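Local structure of 5-oxoprolinase subunit A (Thermus thermophilus, 2DFA) at residues D4-A9 / H107-G112; C35-G40 / Y84-Y89; G64-V69 / R74-S79; Y115-A118 / E123-R126; L139-V142 / V148-E151. The protein probably catalyses the ATP-dependent cleavage of 5-oxoproline to L-glutamate, working in a complex with two partner subunits. All blocks are in the same frame, centred on the assembly; numbering follows the deposited sequence.

Contact 1 (D4-A9 / H107-G112); sequences DLNADA and HVKPHG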
# COMPACT_ATOMS: atom_id res chain seq x y z
N ASP A 4 4.89 -17.34 31.21
CA ASP A 4 4.79 -16.09 30.50
C ASP A 4 3.40 -15.92 29.91
O ASP A 4 2.80 -16.88 29.42
CB ASP A 4 5.85 -16.03 29.39
CG ASP A 4 5.68 -14.82 28.49
OD1 ASP A 4 4.87 -14.88 27.53
OD2 ASP A 4 6.35 -13.80 28.73
N LEU A 5 2.87 -14.71 30.00
CA LEU A 5 1.57 -14.38 29.45
C LEU A 5 1.85 -13.44 28.29
O LEU A 5 2.43 -12.37 28.48
CB LEU A 5 0.71 -13.66 30.50
CG LEU A 5 -0.42 -14.46 31.16
CD1 LEU A 5 -1.54 -14.68 30.15
CD2 LEU A 5 0.12 -15.78 31.67
N ASN A 6 1.45 -13.83 27.08
CA ASN A 6 1.69 -13.00 25.91
C ASN A 6 0.41 -12.60 25.19
O ASN A 6 -0.59 -13.31 25.22
CB ASN A 6 2.65 -13.70 24.94
CG ASN A 6 1.93 -14.64 23.99
OD1 ASN A 6 1.30 -14.21 23.02
ND2 ASN A 6 2.02 -15.94 24.26
N ALA A 7 0.45 -11.44 24.55
CA ALA A 7 -0.69 -10.94 23.80
C ALA A 7 -0.18 -10.12 22.62
O ALA A 7 0.91 -9.53 22.69
CB ALA A 7 -1.57 -10.08 24.69
N ASP A 8 -0.96 -10.08 21.55
CA ASP A 8 -0.56 -9.30 20.39
C ASP A 8 -0.82 -7.85 20.73
O ASP A 8 -1.71 -7.54 21.54
CB ASP A 8 -1.38 -9.70 19.15
CG ASP A 8 -1.29 -11.18 18.85
OD1 ASP A 8 -0.20 -11.77 19.03
OD2 ASP A 8 -2.31 -11.75 18.41
N ALA A 9 -0.06 -6.95 20.11
CA ALA A 9 -0.22 -5.52 20.36
C ALA A 9 0.43 -4.70 19.25
O ALA A 9 1.07 -5.25 18.35
CB ALA A 9 0.41 -5.15 21.69
N HIS A 107 11.63 -12.07 21.38
CA HIS A 107 11.27 -13.28 20.68
C HIS A 107 10.65 -12.96 19.32
O HIS A 107 10.57 -11.80 18.93
CB HIS A 107 10.25 -14.07 21.50
CG HIS A 107 8.95 -13.35 21.70
ND1 HIS A 107 8.79 -12.35 22.64
CD2 HIS A 107 7.77 -13.44 21.04
CE1 HIS A 107 7.57 -11.85 22.55
NE2 HIS A 107 6.93 -12.49 21.58
N VAL A 108 10.23 -14.00 18.62
CA VAL A 108 9.55 -13.85 17.35
C VAL A 108 8.39 -14.83 17.36
O VAL A 108 8.51 -15.96 17.83
CB VAL A 108 10.46 -14.17 16.14
CG1 VAL A 108 9.63 -14.13 14.84
CG2 VAL A 108 11.60 -13.16 16.05
N LYS A 109 7.25 -14.37 16.85
CA LYS A 109 6.05 -15.18 16.77
C LYS A 109 5.25 -14.72 15.56
O LYS A 109 4.74 -13.60 15.53
CB LYS A 109 5.19 -15.00 18.02
CG LYS A 109 3.84 -15.70 17.95
CD LYS A 109 2.96 -15.29 19.13
CE LYS A 109 1.58 -15.90 19.07
NZ LYS A 109 0.71 -15.33 20.14
N PRO A 110 5.12 -15.59 14.55
CA PRO A 110 4.37 -15.27 13.32
C PRO A 110 2.92 -14.90 13.62
O PRO A 110 2.35 -15.38 14.60
CB PRO A 110 4.46 -16.56 12.51
CG PRO A 110 5.75 -17.18 13.00
CD PRO A 110 5.70 -16.94 14.48
N HIS A 111 2.33 -14.07 12.77
CA HIS A 111 0.95 -13.64 12.95
C HIS A 111 -0.04 -14.25 11.96
O HIS A 111 0.30 -14.54 10.81
CB HIS A 111 0.85 -12.11 12.81
CG HIS A 111 -0.55 -11.62 12.56
ND1 HIS A 111 -1.49 -11.51 13.56
CD2 HIS A 111 -1.18 -11.28 11.41
CE1 HIS A 111 -2.64 -11.12 13.04
NE2 HIS A 111 -2.48 -10.97 11.74
N GLY A 112 -1.28 -14.42 12.44
CA GLY A 112 -2.37 -14.93 11.62
C GLY A 112 -2.12 -16.05 10.63
O GLY A 112 -1.63 -17.12 10.99
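Lys-109 spans the gap between the loop 107-112 and the strand 4-9 and brings its ammonium group to two side chains of the strand. The contact is buried near the centre of the chain. The lysine has CG anti to the backbone N (chi1 174°) and the rest of the chain is fully extended, which carries NZ across to the strand. NZ donates a hydrogen bond to Asn-6 OD1 at 3.1 Å. The two side chains come from opposite directions. The donor meets the amide oxygen at a C=O...N angle of 134° and stands 23° out of the carbonyl plane. Asp-8 comes in at about a right angle to the lysine. Its OD1 lies 3.8 Å from Lys-109 NZ, a long salt bridge.

The stronger polar partners lie outside the two segments. Lys-109 NZ also forms a salt bridge with Glu-163, so it is gripped by Asn-6 OD1, by Glu-163 and, at longer range, by Asp-8. Asn-32 ND2 donates to both Asn-6 OD1 and Asp-8 OD1, while Asn-6 ND2 is bonded to Thr-219 OG1. The amide of Asn-6 is thus held at both ends, which probably fixes its flip.

Asp-8 OD2 and His-111 ND1 are 4.9 Å apart and do not touch. With His-62 they face one vacant point, consistent with an empty metal site. Asp-8 near the C-terminal end of strand 2-9, with His-111 in a loop beside it, is consistent with the active-site side of a barrel-like parallel alpha/beta fold.

Contact 2 (C35-G40 / Y84-Y89); sequences CGFHGG and YADVLY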
# COMPACT_ATOMS: atom_id res chain seq x y z
N CYS A 35 4.63 -5.53 12.67
CA CYS A 35 5.77 -4.89 12.04
C CYS A 35 5.51 -4.12 10.74
O CYS A 35 6.41 -3.98 9.91
CB CYS A 35 6.87 -5.94 11.80
SG CYS A 35 7.28 -6.91 13.30
N GLY A 36 4.28 -3.63 10.56
CA GLY A 36 3.96 -2.84 9.38
C GLY A 36 3.35 -3.55 8.17
O GLY A 36 3.00 -2.88 7.20
N PHE A 37 3.22 -4.86 8.22
CA PHE A 37 2.65 -5.61 7.09
C PHE A 37 1.15 -5.87 7.21
O PHE A 37 0.40 -5.65 6.26
CB PHE A 37 3.39 -6.94 6.90
CG PHE A 37 4.67 -6.82 6.11
CD1 PHE A 37 5.55 -5.77 6.31
CD2 PHE A 37 5.00 -7.80 5.16
CE1 PHE A 37 6.75 -5.68 5.59
CE2 PHE A 37 6.19 -7.72 4.43
CZ PHE A 37 7.06 -6.67 4.64
N HIS A 38 0.72 -6.38 8.37
CA HIS A 38 -0.69 -6.62 8.55
C HIS A 38 -1.27 -5.61 9.53
O HIS A 38 -2.46 -5.58 9.80
CB HIS A 38 -0.87 -8.04 9.09
CG HIS A 38 -0.32 -8.12 10.49
ND1 HIS A 38 0.99 -8.38 10.76
CD2 HIS A 38 -1.00 -7.97 11.70
CE1 HIS A 38 1.08 -8.38 12.10
NE2 HIS A 38 -0.09 -8.14 12.69
N GLY A 39 -0.39 -4.75 10.02
CA GLY A 39 -0.77 -3.70 10.95
C GLY A 39 0.50 -3.10 11.52
O GLY A 39 1.60 -3.51 11.16
N GLY A 40 0.35 -2.11 12.40
CA GLY A 40 1.51 -1.48 13.01
C GLY A 40 2.31 -0.51 12.14
O GLY A 40 3.41 -0.85 11.70
N TYR A 84 11.02 -15.70 3.82
CA TYR A 84 12.30 -15.38 4.44
C TYR A 84 12.61 -13.88 4.41
O TYR A 84 12.96 -13.28 5.44
CB TYR A 84 13.41 -16.15 3.71
CG TYR A 84 14.81 -15.81 4.15
CD1 TYR A 84 15.36 -16.38 5.30
CD2 TYR A 84 15.61 -14.94 3.40
CE1 TYR A 84 16.67 -16.10 5.69
CE2 TYR A 84 16.92 -14.65 3.78
CZ TYR A 84 17.44 -15.24 4.92
OH TYR A 84 18.75 -15.00 5.27
N ALA A 85 12.48 -13.27 3.23
CA ALA A 85 12.76 -11.85 3.07
C ALA A 85 11.77 -10.97 3.84
O ALA A 85 12.15 -9.99 4.48
CB ALA A 85 12.74 -11.47 1.58
N ASP A 86 10.49 -11.32 3.77
CA ASP A 86 9.46 -10.55 4.46
C ASP A 86 9.64 -10.59 5.98
O ASP A 86 9.49 -9.58 6.65
CB ASP A 86 8.08 -11.08 4.09
CG ASP A 86 7.65 -10.64 2.71
OD1 ASP A 86 8.46 -9.97 2.02
OD2 ASP A 86 6.51 -10.96 2.30
N VAL A 87 9.97 -11.77 6.51
CA VAL A 87 10.19 -11.91 7.95
C VAL A 87 11.42 -11.12 8.38
O VAL A 87 11.40 -10.44 9.41
CB VAL A 87 10.34 -13.40 8.35
CG1 VAL A 87 10.78 -13.52 9.82
CG2 VAL A 87 9.00 -14.11 8.16
N LEU A 88 12.50 -11.21 7.61
CA LEU A 88 13.72 -10.47 7.96
C LEU A 88 13.45 -8.97 8.00
O LEU A 88 13.86 -8.27 8.93
CB LEU A 88 14.82 -10.72 6.92
CG LEU A 88 15.88 -11.77 7.23
CD1 LEU A 88 16.91 -11.79 6.10
CD2 LEU A 88 16.57 -11.43 8.55
N TYR A 89 12.77 -8.49 6.96
CA TYR A 89 12.43 -7.08 6.84
C TYR A 89 11.67 -6.60 8.08
O TYR A 89 11.98 -5.57 8.65
CB TYR A 89 11.56 -6.88 5.59
CG TYR A 89 11.17 -5.45 5.29
CD1 TYR A 89 10.17 -4.80 6.03
CD2 TYR A 89 11.82 -4.74 4.28
CE1 TYR A 89 9.82 -3.48 5.76
CE2 TYR A 89 11.48 -3.41 4.01
CZ TYR A 89 10.48 -2.79 4.75
OH TYR A 89 10.16 -1.48 4.49
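Phe-37 reaches from the loop 35-40 to the helix segment 84-89 and meets Asp-86 and Tyr-89. The loop follows strand 30-34 of the parallel sheet, in the alpha/beta fold, and lies against helix 80-100.

The aromatic part is the pair Phe-37 and Tyr-89. It is an oblique pair, with ring centroids 5.6 Å apart and planes at 52°. The closest carbons are Phe-37 CE1 and Tyr-89 CD1, at 3.6 Å. A chi1 of -177° at Tyr-89 swings the ring out from the helix to meet the loop.

The second kind of contact is between ring and carboxylate. Asp-86 comes to the edge of the Phe-37 ring at about a right angle, with the two planes 70° apart. Pro-66 touches both Phe-37 and Asp-86. With an alanine in place of Phe-37, a gap would probably open between loop and helix, with Tyr-89 losing its aromatic neighbour and Asp-86 the ring edge it rests on.

The polar contact belongs to the subunit interface. Tyr-89 OH is hydrogen-bonded to Cys-35 O of the second subunit, and Cys-35 O here is bonded to Tyr-89 OH of that subunit in return. Within the chain, the carboxylate carbon Asp-86 CG sits 3.7 Å from Phe-37 CE2.

Contact 3 (G64-V69 / R74-S79); sequences GFPDLV and REMALS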
# COMPACT_ATOMS: atom_id res chain seq x y z
N GLY A 64 3.94 -10.84 9.73
CA GLY A 64 2.81 -11.41 9.02
C GLY A 64 2.92 -11.27 7.51
O GLY A 64 3.90 -10.74 6.98
N PHE A 65 1.90 -11.76 6.81
CA PHE A 65 1.84 -11.66 5.36
C PHE A 65 1.65 -10.20 4.94
O PHE A 65 1.13 -9.38 5.72
CB PHE A 65 0.64 -12.45 4.81
CG PHE A 65 0.86 -13.94 4.69
CD1 PHE A 65 2.03 -14.44 4.12
CD2 PHE A 65 -0.13 -14.83 5.08
CE1 PHE A 65 2.20 -15.82 3.94
CE2 PHE A 65 0.03 -16.21 4.91
CZ PHE A 65 1.20 -16.70 4.33
N PRO A 66 2.07 -9.85 3.72
CA PRO A 66 1.91 -8.48 3.25
C PRO A 66 0.46 -8.32 2.76
O PRO A 66 0.20 -8.36 1.55
CB PRO A 66 2.93 -8.38 2.12
CG PRO A 66 2.88 -9.77 1.54
CD PRO A 66 2.89 -10.64 2.78
N ASP A 67 -0.46 -8.16 3.70
CA ASP A 67 -1.89 -8.03 3.39
C ASP A 67 -2.54 -7.16 4.47
O ASP A 67 -3.19 -7.66 5.39
CB ASP A 67 -2.53 -9.43 3.36
CG ASP A 67 -4.02 -9.40 3.02
OD1 ASP A 67 -4.52 -8.38 2.50
OD2 ASP A 67 -4.69 -10.42 3.28
N LEU A 68 -2.36 -5.85 4.35
CA LEU A 68 -2.90 -4.91 5.33
C LEU A 68 -4.43 -4.94 5.40
O LEU A 68 -5.00 -5.08 6.48
CB LEU A 68 -2.44 -3.49 5.01
CG LEU A 68 -2.87 -2.40 5.99
CD1 LEU A 68 -2.36 -2.73 7.39
CD2 LEU A 68 -2.33 -1.06 5.53
N VAL A 69 -5.08 -4.80 4.25
CA VAL A 69 -6.54 -4.78 4.24
C VAL A 69 -7.10 -6.07 4.82
O VAL A 69 -8.16 -6.06 5.45
CB VAL A 69 -7.09 -4.54 2.79
CG1 VAL A 69 -6.81 -5.74 1.90
CG2 VAL A 69 -8.59 -4.25 2.86
N ARG A 74 -5.37 -13.77 5.83
CA ARG A 74 -5.66 -14.55 4.64
C ARG A 74 -4.45 -15.28 4.08
O ARG A 74 -3.38 -14.70 3.91
CB ARG A 74 -6.27 -13.64 3.57
CG ARG A 74 -7.51 -12.90 4.07
CD ARG A 74 -8.18 -12.05 2.99
NE ARG A 74 -7.34 -10.94 2.53
CZ ARG A 74 -7.77 -10.00 1.69
NH1 ARG A 74 -9.02 -10.05 1.24
NH2 ARG A 74 -6.96 -9.02 1.30
N GLU A 75 -4.62 -16.57 3.80
CA GLU A 75 -3.56 -17.40 3.23
C GLU A 75 -3.06 -16.76 1.94
O GLU A 75 -3.86 -16.32 1.11
CB GLU A 75 -4.10 -18.80 2.95
CG GLU A 75 -3.32 -19.63 1.92
CD GLU A 75 -1.90 -19.95 2.35
OE1 GLU A 75 -1.53 -19.65 3.51
OE2 GLU A 75 -1.15 -20.52 1.52
N MET A 76 -1.74 -16.70 1.78
CA MET A 76 -1.10 -16.14 0.59
C MET A 76 -0.02 -17.10 0.10
O MET A 76 0.80 -17.57 0.89
CB MET A 76 -0.46 -14.77 0.88
CG MET A 76 -1.44 -13.64 1.12
SD MET A 76 -0.64 -12.03 1.22
CE MET A 76 -0.20 -11.75 -0.53
N ALA A 77 -0.01 -17.37 -1.20
CA ALA A 77 0.96 -18.30 -1.77
C ALA A 77 2.37 -17.72 -1.90
O ALA A 77 2.89 -17.59 -3.01
CB ALA A 77 0.47 -18.78 -3.13
N LEU A 78 2.99 -17.36 -0.78
CA LEU A 78 4.35 -16.83 -0.81
C LEU A 78 5.36 -17.96 -0.96
O LEU A 78 5.19 -19.03 -0.37
CB LEU A 78 4.68 -16.06 0.49
CG LEU A 78 4.56 -14.54 0.53
CD1 LEU A 78 3.12 -14.11 0.26
CD2 LEU A 78 5.01 -14.04 1.90
N SER A 79 6.40 -17.73 -1.75
CA SER A 79 7.44 -18.74 -1.93
C SER A 79 8.27 -18.70 -0.65
O SER A 79 8.24 -17.71 0.08
CB SER A 79 8.34 -18.39 -3.11
OG SER A 79 9.04 -17.19 -2.87
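The Phe-65 ring carries Met-76 over one face and Leu-78 at its edge. Met-76 CB stands 4.0 Å from the ring centroid and only 5° off the normal, a CH-pi contact almost directly above the centre. The sulfur is set further out: Met-76 SD lies obliquely, 4.9 Å from the centroid, in a Met-aromatic contact. It also packs against Phe-65 CB and the Pro-66 ring. Leu-78 CD2 meets Phe-65 CD1 near the ring plane at 3.7 Å. Leu-78 CD2 also touches Pro-66 CD.

The other flat pair is the Asp-67 carboxylate and the Arg-74 guanidinium. Their planes are 15° apart, nearly coplanar, and the arginine grips side-on. Arg-74 NE donates to the syn lone pair of Asp-67 OD2 at 2.8 Å. Arg-74 NH2 bonds to Asp-67 OD1, also at 2.8 Å, with an N-H...O angle of 160°. The arginine chain bends at chi3, which turns the guanidinium back to the aspartate. Asp-67 OD1 also accepts from Gly-70 N, and Val-69 CG1 lies beside Arg-74 NH2.

Both segments belong to the loop between strand 58-62 and helix 80-100, and Pro-66 and Ala-77 each centre an inverse gamma turn. Arg-74 NH1 forms a salt bridge with Glu-82 of the third subunit. The two acidic partners probably share the arginine's charge, so the residue whose paired bonds close the loop also ties it to a subunit interface.

Contact 4 (Y115-A118 / E123-R126); sequences YLKA and ETAR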
# COMPACT_ATOMS: atom_id res chain seq x y z
N TYR A 115 1.24 -17.73 10.50
CA TYR A 115 1.40 -18.67 11.62
C TYR A 115 0.77 -20.00 11.21
O TYR A 115 1.40 -21.06 11.31
CB TYR A 115 0.69 -18.10 12.86
CG TYR A 115 0.95 -18.86 14.15
CD1 TYR A 115 2.20 -18.83 14.76
CD2 TYR A 115 -0.07 -19.58 14.77
CE1 TYR A 115 2.44 -19.50 15.96
CE2 TYR A 115 0.15 -20.26 15.97
CZ TYR A 115 1.41 -20.21 16.56
OH TYR A 115 1.63 -20.87 17.75
N LEU A 116 -0.47 -19.95 10.74
CA LEU A 116 -1.18 -21.15 10.32
C LEU A 116 -0.48 -21.86 9.15
O LEU A 116 -0.40 -23.09 9.13
CB LEU A 116 -2.63 -20.81 9.94
CG LEU A 116 -3.50 -20.27 11.08
CD1 LEU A 116 -4.91 -19.99 10.56
CD2 LEU A 116 -3.54 -21.28 12.22
N LYS A 117 0.01 -21.10 8.18
CA LYS A 117 0.70 -21.70 7.04
C LYS A 117 1.94 -22.43 7.54
O LYS A 117 2.28 -23.52 7.08
CB LYS A 117 1.09 -20.63 6.02
CG LYS A 117 1.63 -21.18 4.69
CD LYS A 117 2.02 -20.04 3.76
CE LYS A 117 2.51 -20.55 2.40
NZ LYS A 117 1.47 -21.32 1.67
N ALA A 118 2.62 -21.82 8.51
CA ALA A 118 3.82 -22.40 9.11
C ALA A 118 3.52 -23.71 9.83
O ALA A 118 4.30 -24.66 9.76
CB ALA A 118 4.44 -21.42 10.08
N GLU A 123 8.13 -25.87 4.29
CA GLU A 123 8.96 -24.87 3.63
C GLU A 123 8.75 -23.48 4.22
O GLU A 123 9.71 -22.71 4.36
CB GLU A 123 8.69 -24.83 2.12
CG GLU A 123 9.31 -26.00 1.38
CD GLU A 123 10.82 -26.04 1.55
OE1 GLU A 123 11.51 -25.16 0.99
OE2 GLU A 123 11.32 -26.95 2.26
N THR A 124 7.51 -23.15 4.56
CA THR A 124 7.22 -21.86 5.15
C THR A 124 7.83 -21.81 6.55
O THR A 124 8.46 -20.83 6.93
CB THR A 124 5.70 -21.63 5.28
OG1 THR A 124 5.13 -21.51 3.97
CG2 THR A 124 5.42 -20.36 6.07
N ALA A 125 7.62 -22.88 7.31
CA ALA A 125 8.16 -22.97 8.67
C ALA A 125 9.68 -22.81 8.65
O ALA A 125 10.25 -22.08 9.46
CB ALA A 125 7.79 -24.31 9.29
N ARG A 126 10.34 -23.50 7.72
CA ARG A 126 11.79 -23.42 7.60
C ARG A 126 12.25 -22.01 7.25
O ARG A 126 13.23 -21.52 7.80
CB ARG A 126 12.28 -24.41 6.53
CG ARG A 126 13.75 -24.25 6.17
CD ARG A 126 14.19 -25.28 5.13
NE ARG A 126 15.54 -25.01 4.63
CZ ARG A 126 15.84 -24.13 3.68
NH1 ARG A 126 14.88 -23.42 3.10
NH2 ARG A 126 17.10 -23.95 3.30
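Lys-117 lays its aliphatic chain across Thr-124 at about a right angle. Three of its carbons, CG, CD and CE, run past the threonine hydroxyl, and the nearest pair is Lys-117 CE and Thr-124 OG1 at 3.2 Å. The lysine chain stays extended as far as CE. A bend at chi4 (62°) then turns NZ aside.

The polar ends of both residues have other partners. Lys-117 NZ makes a salt bridge with Glu-75, and Thr-124 OG1 is hydrogen-bonded to Asp-121 OD2. The carboxylate bond probably fixes the rotation of the threonine. This leaves its methyl group facing the other helix, where Thr-124 CG2 rests 4.0 Å from Ala-118 CA.

The small residues bring the backbones close. The CA atoms of Ala-118 and Ala-125 are only 4.4 Å apart. Ala-125 CB lies 3.5 Å from the carbonyl oxygen Ala-118 O, and the two alanine CB atoms are 4.5 Å apart. With a methyl group as the whole side chain on each side, little separates the helices here. Methyl groups meet backbone atoms, while the lysine methylenes lie along the threonine hydroxyl.

The two segments belong to helices 112-120 and 122-135, two successive helices joined by a very short link. On the lysine side Phe-65, from the loop before helix 80-100, packs against Lys-117, while Tyr-115 packs on Pro-110, Leu-144 and Phe-165. Tyr-149 of helix 148-155 touches both alanines and connects the helix pair to strand 141-143, which its ring also meets.

Contact 5 (L139-V142 / V148-E151); sequences LPLV and VYEE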
# COMPACT_ATOMS: atom_id res chain seq x y z
N LEU A 139 17.74 -15.77 19.19
CA LEU A 139 16.32 -15.42 19.30
C LEU A 139 15.39 -16.62 19.44
O LEU A 139 15.40 -17.53 18.61
CB LEU A 139 15.87 -14.62 18.08
CG LEU A 139 16.03 -13.10 18.08
CD1 LEU A 139 15.70 -12.57 16.68
CD2 LEU A 139 15.08 -12.49 19.11
N PRO A 140 14.57 -16.65 20.51
CA PRO A 140 13.66 -17.78 20.66
C PRO A 140 12.46 -17.61 19.73
O PRO A 140 12.02 -16.50 19.48
CB PRO A 140 13.27 -17.71 22.13
CG PRO A 140 13.30 -16.25 22.41
CD PRO A 140 14.56 -15.79 21.70
N LEU A 141 11.96 -18.72 19.21
CA LEU A 141 10.81 -18.69 18.32
C LEU A 141 9.65 -19.35 19.05
O LEU A 141 9.78 -20.46 19.56
CB LEU A 141 11.13 -19.45 17.03
CG LEU A 141 10.08 -19.45 15.91
CD1 LEU A 141 9.73 -18.02 15.51
CD2 LEU A 141 10.63 -20.22 14.71
N VAL A 142 8.52 -18.64 19.11
CA VAL A 142 7.32 -19.16 19.76
C VAL A 142 6.61 -20.04 18.74
O VAL A 142 6.34 -19.61 17.62
CB VAL A 142 6.39 -18.00 20.20
CG1 VAL A 142 5.09 -18.55 20.78
CG2 VAL A 142 7.11 -17.15 21.23
N VAL A 148 4.74 -29.24 12.47
CA VAL A 148 5.92 -29.29 11.61
C VAL A 148 6.68 -27.99 11.83
O VAL A 148 7.87 -27.88 11.52
CB VAL A 148 5.54 -29.42 10.11
CG1 VAL A 148 4.78 -30.72 9.89
CG2 VAL A 148 4.71 -28.23 9.68
N TYR A 149 5.98 -27.00 12.37
CA TYR A 149 6.55 -25.70 12.65
C TYR A 149 7.56 -25.85 13.81
O TYR A 149 8.68 -25.33 13.75
CB TYR A 149 5.42 -24.73 13.01
CG TYR A 149 5.86 -23.35 13.41
CD1 TYR A 149 6.96 -22.75 12.82
CD2 TYR A 149 5.16 -22.64 14.38
CE1 TYR A 149 7.37 -21.47 13.18
CE2 TYR A 149 5.55 -21.36 14.76
CZ TYR A 149 6.66 -20.78 14.16
OH TYR A 149 7.06 -19.53 14.55
N GLU A 150 7.18 -26.57 14.85
CA GLU A 150 8.09 -26.79 15.97
C GLU A 150 9.28 -27.59 15.46
O GLU A 150 10.43 -27.32 15.81
CB GLU A 150 7.40 -27.59 17.09
CG GLU A 150 8.24 -27.69 18.36
CD GLU A 150 7.75 -28.76 19.32
OE1 GLU A 150 6.53 -28.99 19.40
OE2 GLU A 150 8.60 -29.36 20.01
N GLU A 151 9.00 -28.56 14.60
CA GLU A 151 10.03 -29.42 14.02
C GLU A 151 11.10 -28.66 13.24
O GLU A 151 12.30 -28.84 13.48
CB GLU A 151 9.40 -30.46 13.10
CG GLU A 151 8.62 -31.54 13.81
CD GLU A 151 8.04 -32.56 12.83
OE1 GLU A 151 8.80 -33.04 11.96
OE2 GLU A 151 6.84 -32.87 12.94
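Tyr-149 pushes the end of its ring against Leu-141 and the backbone of Val-142, and this is the tight part of the contact. Its hydroxyl is the crowded spot: Tyr-149 OH lies 3.2 Å from Leu-141 CD1. The same Tyr-149 OH is 3.2 Å from the carbonyl oxygen Val-142 O. Further along the ring, Leu-141 CD2 packs on Tyr-149 CE1 at 3.8 Å, while Val-142 O comes within 3.4 Å of Tyr-149 CE2. Both approaches to the ring are oblique. The first torsion of Tyr-149 is close to 180° (chi1 177°), which carries the ring end to the strand. Leu-141 uses the matching position (chi1 -176°) and meets it at a slant.

Strand 141-143, helix 148-155 and strand 160-164 form a beta-alpha-beta unit, and this contact packs the first turn of the helix on the strand before it. The ring also touches Pro-110, Val-143 and Ala-125. A serine in place of Tyr-149 would probably open a gap between helix and strand and take from Leu-141 CD1 and CD2 their contact with the ring end.

The rest of the helix segment is looser. Glu-150 and Glu-151, both partly exposed, make no contact with 139-142; Glu-150 leans on Val-143 and Leu-162 instead. Glu-150 forms a salt bridge with Arg-154 and accepts a hydrogen bond from Gly-146 N. Glu-151 pairs with Arg-122 at the start of helix 122-135.

In the fold
Contact 3 is nested inside contact 2, and both inside the long chain loop that contact 1 closes; contacts 4 and 5 follow in series. Contact 1 lies near the centre of the chain, on the parallel sheet that contact 5 also reaches, with centres about 13 Å apart. Contacts 2 and 3, about 10 Å between centres, lie where other subunits meet the chain. Contacts 4 and 5 join helices 112-120, 122-135 and 148-155 beside strand 141-143. Contact 4 also joins contact 3 through the Glu-75 to Lys-117 salt bridge. His-38 stacks on His-111, linking contact 2 to contact 1. This places the possible metal site close to elements that also build subunit interfaces.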